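Local coordinates for apoptosis regulator Bcl-2 homolog (Murid herpesvirus 4, PDB 4MI8), which protects infected host cells against apoptosis and, by binding host Beclin 1, inhibits starvation-induced autophagy, supporting latent and chronic viral infection, at residues G8-T13 and S33-D38. Sequence-based numbering, arbitrary orientation.
Sequences GTYWAT and SAVLVD
Tyr10 and Asp38 join the first two helices of this all-helical Bcl-2 fold, 8-23 and 33-56, near their N-terminal ends. The two short segments are steeply inclined, at 77°, and their axes stay 11.4 Å apart, a separation bridged by the tyrosine from one side and by the Asp38 and Val35 side chains from the other. The tyrosine CG lies anti to the backbone N (chi1 -175°), and the phenol end comes closer to the second helix than the base of the side chain does. There Tyr10 OH donates a short hydrogen bond of 2.6 Å to Asp38 OD2, which receives it on the anti lone pair, the one facing away from OD1. OD2 sits in the plane of the ring at its hydroxyl edge, whereas the carboxylate plane is turned almost perpendicular to the ring, at 82°. The buried aspartate thus has one oxygen engaged by the phenol, which probably helps to stabilise its negative charge. On the CE1 side, Val35 CG2 lies 4.0 Å from Tyr10 CE1 and 3.9 Å from Tyr10 OH, approaching obliquely as the two side chains run past each other in opposite directions. The same methyl, Val35 CG2, also meets Thr13 CG2 at 4.2 Å, one turn further along the first helix, so a small apolar patch adjoins the polar bond. Beyond the segments, Val35 rests on Ala17 and Asp38 on Leu14, continuing the interface along helix 8-23. Leu135 of the C-terminal loop packs against Tyr10 and also touches Trp11, whose indole meets Phe124 of helix 111-126 and Phe133.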
loop_
_atom_site.group_PDB
_atom_site.type_symbol
_atom_site.label_atom_id
_atom_site.label_comp_id
_atom_site.label_asym_id
_atom_site.label_seq_id
_atom_site.Cartn_x
_atom_site.Cartn_y
_atom_site.Cartn_z
ATOM N N GLY A 8 -11.144 -0.452 11.947
ATOM C CA GLY A 8 -10.287 -1.529 11.553
ATOM C C GLY A 8 -11.050 -2.549 10.770
ATOM O O GLY A 8 -10.519 -3.159 9.877
ATOM N N THR A 9 -12.306 -2.731 11.117
ATOM C CA THR A 9 -13.144 -3.680 10.428
ATOM C C THR A 9 -13.335 -3.263 8.991
ATOM O O THR A 9 -13.218 -4.043 8.092
ATOM C CB THR A 9 -14.530 -3.771 11.080
ATOM O OG1 THR A 9 -14.397 -4.006 12.477
ATOM C CG2 THR A 9 -15.301 -4.859 10.485
ATOM N N TYR A 10 -13.676 -2.020 8.794
ATOM C CA TYR A 10 -13.833 -1.471 7.453
ATOM C C TYR A 10 -12.525 -1.543 6.639
ATOM O O TYR A 10 -12.526 -1.899 5.438
ATOM C CB TYR A 10 -14.346 -0.043 7.507
ATOM C CG TYR A 10 -14.600 0.451 6.132
ATOM C CD1 TYR A 10 -15.578 -0.149 5.332
ATOM C CD2 TYR A 10 -13.801 1.432 5.582
ATOM C CE1 TYR A 10 -15.777 0.255 4.022
ATOM C CE2 TYR A 10 -14.002 1.860 4.286
ATOM C CZ TYR A 10 -14.980 1.270 3.508
ATOM O OH TYR A 10 -15.170 1.694 2.218
ATOM N N TRP A 11 -11.416 -1.247 7.303
ATOM C CA TRP A 11 -10.149 -1.184 6.658
ATOM C C TRP A 11 -9.654 -2.521 6.237
ATOM O O TRP A 11 -9.033 -2.605 5.176
ATOM C CB TRP A 11 -9.145 -0.516 7.567
ATOM C CG TRP A 11 -9.083 0.980 7.346
ATOM C CD1 TRP A 11 -9.648 1.979 8.133
ATOM C CD2 TRP A 11 -8.431 1.683 6.214
ATOM N NE1 TRP A 11 -9.393 3.235 7.587
ATOM C CE2 TRP A 11 -8.645 3.127 6.448
ATOM C CE3 TRP A 11 -7.666 1.273 5.094
ATOM C CZ2 TRP A 11 -8.126 4.099 5.580
ATOM C CZ3 TRP A 11 -7.168 2.259 4.220
ATOM C CH2 TRP A 11 -7.394 3.635 4.456
ATOM N N ALA A 12 -9.944 -3.580 7.020
ATOM C CA ALA A 12 -9.630 -4.953 6.621
ATOM C C ALA A 12 -10.327 -5.289 5.313
ATOM O O ALA A 12 -9.753 -5.912 4.428
ATOM C CB ALA A 12 -10.069 -5.971 7.719
ATOM N N THR A 13 -11.591 -4.923 5.206
ATOM C CA THR A 13 -12.343 -5.101 3.952
ATOM C C THR A 13 -11.698 -4.338 2.773
ATOM O O THR A 13 -11.519 -4.867 1.647
ATOM C CB THR A 13 -13.796 -4.606 4.160
ATOM O OG1 THR A 13 -14.421 -5.536 5.033
ATOM C CG2 THR A 13 -14.610 -4.552 2.867
ATOM N N SER A 33 -20.144 -0.634 -4.189
ATOM C CA SER A 33 -19.845 0.734 -4.719
ATOM C C SER A 33 -18.937 1.618 -3.892
ATOM O O SER A 33 -17.950 2.106 -4.379
ATOM C CB SER A 33 -21.153 1.485 -4.943
ATOM O OG SER A 33 -21.517 1.214 -6.245
ATOM N N ALA A 34 -19.299 1.822 -2.628
ATOM C CA ALA A 34 -18.565 2.689 -1.685
ATOM C C ALA A 34 -17.172 2.158 -1.442
ATOM O O ALA A 34 -16.232 2.930 -1.272
ATOM C CB ALA A 34 -19.299 2.726 -0.367
ATOM N N VAL A 35 -17.048 0.831 -1.395
ATOM C CA VAL A 35 -15.748 0.247 -1.251
ATOM C C VAL A 35 -14.981 0.498 -2.569
ATOM O O VAL A 35 -13.795 0.781 -2.561
ATOM C CB VAL A 35 -15.852 -1.260 -0.992
ATOM C CG1 VAL A 35 -14.511 -1.931 -1.273
ATOM C CG2 VAL A 35 -16.362 -1.538 0.445
ATOM N N LEU A 36 -15.652 0.345 -3.707
ATOM C CA LEU A 36 -14.951 0.560 -4.959
ATOM C C LEU A 36 -14.437 2.045 -5.048
ATOM O O LEU A 36 -13.390 2.360 -5.641
ATOM C CB LEU A 36 -15.904 0.266 -6.108
ATOM C CG LEU A 36 -15.276 0.438 -7.482
ATOM C CD1 LEU A 36 -14.025 -0.458 -7.540
ATOM C CD2 LEU A 36 -16.277 0.126 -8.602
ATOM N N VAL A 37 -15.178 2.947 -4.429
ATOM C CA VAL A 37 -14.736 4.351 -4.379
ATOM C C VAL A 37 -13.383 4.483 -3.628
ATOM O O VAL A 37 -12.456 5.144 -4.132
ATOM C CB VAL A 37 -15.851 5.311 -3.888
ATOM C CG1 VAL A 37 -15.293 6.723 -3.607
ATOM C CG2 VAL A 37 -16.877 5.410 -4.983
ATOM N N ASP A 38 -13.303 3.865 -2.467
ATOM C CA ASP A 38 -12.151 4.000 -1.577
ATOM C C ASP A 38 -10.981 3.295 -2.169
ATOM O O ASP A 38 -9.860 3.793 -2.109
ATOM C CB ASP A 38 -12.498 3.462 -0.197
ATOM C CG ASP A 38 -13.426 4.407 0.554
ATOM O OD1 ASP A 38 -13.461 5.633 0.260
ATOM O OD2 ASP A 38 -14.151 3.958 1.437
#